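Local coordinates for protein putative alpha-L-fucosidase (Bacteroides thetaiotaomicron VPI-5482, PDB 3GZA) that probably hydrolyses alpha-L-fucosidic linkages, as a putative exported glycosidase of glycoside hydrolase family 29, at residues E228-W232 against E403-R409. Sequence-based numbering, arbitrary orientation.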
loop_
_atom_site.group_PDB
_atom_site.type_symbol
_atom_site.label_atom_id
_atom_site.label_comp_id
_atom_site.label_asym_id
_atom_site.label_seq_id
_atom_site.Cartn_x
_atom_site.Cartn_y
_atom_site.Cartn_z
ATOM N N GLU A 228 20.120 -33.946 -12.722
ATOM C CA GLU A 228 21.218 -34.831 -13.010
ATOM C C GLU A 228 20.742 -36.274 -12.956
ATOM O O GLU A 228 19.550 -36.529 -12.768
ATOM C CB GLU A 228 22.372 -34.550 -12.067
ATOM C CG GLU A 228 22.945 -33.143 -12.217
ATOM C CD GLU A 228 23.537 -32.913 -13.585
ATOM O OE1 GLU A 228 24.343 -33.756 -14.006
ATOM O OE2 GLU A 228 23.253 -31.878 -14.214
ATOM N N TYR A 229 21.647 -37.213 -13.195
ATOM C CA TYR A 229 21.319 -38.637 -13.175
ATOM C C TYR A 229 22.377 -39.420 -12.390
ATOM O O TYR A 229 23.566 -39.195 -12.615
ATOM C CB TYR A 229 21.128 -39.161 -14.627
ATOM C CG TYR A 229 20.553 -40.568 -14.572
ATOM C CD1 TYR A 229 19.172 -40.748 -14.452
ATOM C CD2 TYR A 229 21.367 -41.685 -14.582
ATOM C CE1 TYR A 229 18.636 -41.976 -14.314
ATOM C CE2 TYR A 229 20.837 -42.967 -14.432
ATOM C CZ TYR A 229 19.453 -43.102 -14.307
ATOM O OH TYR A 229 18.906 -44.349 -14.170
ATOM N N PRO A 230 21.957 -40.332 -11.485
ATOM C CA PRO A 230 20.582 -40.711 -11.134
ATOM C C PRO A 230 19.835 -39.586 -10.438
ATOM O O PRO A 230 20.462 -38.642 -9.920
ATOM C CB PRO A 230 20.774 -41.898 -10.178
ATOM C CG PRO A 230 22.088 -41.709 -9.598
ATOM C CD PRO A 230 22.927 -41.114 -10.694
ATOM N N CYS A 231 18.508 -39.644 -10.476
ATOM C CA CYS A 231 17.672 -38.665 -9.783
ATOM C C CYS A 231 16.565 -39.402 -9.020
ATOM O O CYS A 231 15.681 -39.985 -9.618
ATOM C CB CYS A 231 17.046 -37.639 -10.724
ATOM S SG CYS A 231 16.151 -36.370 -9.850
ATOM N N TRP A 232 16.681 -39.401 -7.689
ATOM C CA TRP A 232 15.755 -40.085 -6.790
ATOM C C TRP A 232 14.801 -39.090 -6.190
ATOM O O TRP A 232 15.120 -37.933 -6.032
ATOM C CB TRP A 232 16.550 -40.737 -5.634
ATOM C CG TRP A 232 17.716 -41.538 -6.089
ATOM C CD1 TRP A 232 19.042 -41.135 -6.087
ATOM C CD2 TRP A 232 17.711 -42.874 -6.559
ATOM N NE1 TRP A 232 19.826 -42.131 -6.566
ATOM C CE2 TRP A 232 19.052 -43.215 -6.874
ATOM C CE3 TRP A 232 16.714 -43.820 -6.755
ATOM C CZ2 TRP A 232 19.409 -44.460 -7.366
ATOM C CZ3 TRP A 232 17.065 -45.060 -7.284
ATOM C CH2 TRP A 232 18.403 -45.381 -7.556
ATOM N N GLU A 403 20.346 -46.637 -13.072
ATOM C CA GLU A 403 20.079 -46.848 -11.649
ATOM C C GLU A 403 18.643 -46.540 -11.333
ATOM O O GLU A 403 17.823 -47.437 -11.287
ATOM C CB GLU A 403 20.995 -45.962 -10.812
ATOM C CG GLU A 403 22.431 -46.374 -10.854
ATOM C CD GLU A 403 23.293 -45.520 -9.941
ATOM O OE1 GLU A 403 23.164 -45.628 -8.699
ATOM O OE2 GLU A 403 24.087 -44.732 -10.487
ATOM N N SER A 404 18.330 -45.256 -11.155
ATOM C CA SER A 404 16.986 -44.800 -10.857
ATOM C C SER A 404 16.052 -44.854 -12.065
ATOM O O SER A 404 16.470 -44.594 -13.195
ATOM C CB SER A 404 17.029 -43.359 -10.359
ATOM O OG SER A 404 17.733 -42.536 -11.272
ATOM N N VAL A 405 14.791 -45.127 -11.779
ATOM C CA VAL A 405 13.745 -45.077 -12.777
ATOM C C VAL A 405 12.674 -44.129 -12.236
ATOM O O VAL A 405 12.501 -43.034 -12.757
ATOM C CB VAL A 405 13.221 -46.474 -13.125
ATOM C CG1 VAL A 405 12.025 -46.342 -14.037
ATOM C CG2 VAL A 405 14.305 -47.310 -13.783
ATOM N N GLY A 406 11.962 -44.525 -11.194
ATOM C CA GLY A 406 10.936 -43.678 -10.609
ATOM C C GLY A 406 9.757 -43.568 -11.555
ATOM O O GLY A 406 9.441 -44.549 -12.266
ATOM N N HIS A 407 9.171 -42.385 -11.651
ATOM C CA HIS A 407 7.982 -42.181 -12.452
ATOM C C HIS A 407 8.224 -42.391 -13.940
ATOM O O HIS A 407 7.413 -43.024 -14.608
ATOM C CB HIS A 407 7.362 -40.826 -12.182
ATOM C CG HIS A 407 6.239 -40.532 -13.114
ATOM N ND1 HIS A 407 5.036 -41.189 -13.011
ATOM C CD2 HIS A 407 6.186 -39.793 -14.252
ATOM C CE1 HIS A 407 4.257 -40.797 -14.008
ATOM N NE2 HIS A 407 4.938 -39.983 -14.783
ATOM N N LYS A 408 9.368 -41.908 -14.438
ATOM C CA LYS A 408 9.694 -42.064 -15.841
ATOM C C LYS A 408 11.172 -41.925 -16.121
ATOM O O LYS A 408 11.818 -41.021 -15.612
ATOM C CB LYS A 408 8.929 -41.059 -16.706
ATOM C CG LYS A 408 9.131 -41.200 -18.226
ATOM C CD LYS A 408 8.118 -40.347 -18.972
ATOM C CE LYS A 408 6.740 -41.061 -19.156
ATOM N NZ LYS A 408 5.787 -40.214 -19.970
ATOM N N ARG A 409 11.664 -42.818 -16.976
ATOM C CA ARG A 409 13.037 -42.846 -17.414
ATOM C C ARG A 409 12.960 -42.923 -18.916
ATOM O O ARG A 409 12.297 -43.843 -19.441
ATOM C CB ARG A 409 13.756 -44.097 -16.898
ATOM C CG ARG A 409 15.232 -44.235 -17.317
ATOM C CD ARG A 409 16.095 -43.258 -16.608
ATOM N NE ARG A 409 17.468 -43.280 -17.083
ATOM C CZ ARG A 409 18.120 -42.262 -17.629
ATOM N NH1 ARG A 409 17.558 -41.091 -17.859
ATOM N NH2 ARG A 409 19.379 -42.436 -17.996
HETATM O O HOH W 1 16.078 -40.871 -12.463
#
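With CG anti to the backbone N (chi1 -170°), Tyr229 reaches across to the loop 403-409, and Arg409, likewise anti at chi1 but bent at chi2 (72°), lays its guanidinium on the phenol ring. The contact joins a loop of the TIM-barrel part, probably the catalytic one as in family 29, to the loop between strands 395-402 and 409-418 of the C-terminal beta-sandwich. A cation-pi stack results, with Arg409 CZ 3.7 Å from the centroid of the Tyr229 ring and the planes 19° apart; Gly308 O and Tyr386 OH bind the guanidinium's NH1 and NE. Tyrosine suits this place because its hydroxyl works both ways: it gives its proton to a lone pair of Ser404 O (OH to O 2.6 Å) and accepts from Glu403 N at 2.9 Å. A phenylalanine here would probably leave Glu403 N and Ser404 O without their shared partner. The peptide before Pro230 is cis, and the Pro230 ring rests in van der Waals contact, CG to Glu403 OE2 3.7 Å. Ser404 is small enough to fit between the Tyr229 ring and Trp232, whose broad indole receives Ser404 CB in a CH-pi contact over the face of its six-membered ring, 3.5 Å from the centroid. Beyond CB, Ser404 OG touches Tyr229 CE1 and Pro230 CB, accepts a bond from Cys231 N (3.1 Å) and shares a water with Cys231 O, the water lying 2.6 Å from OG.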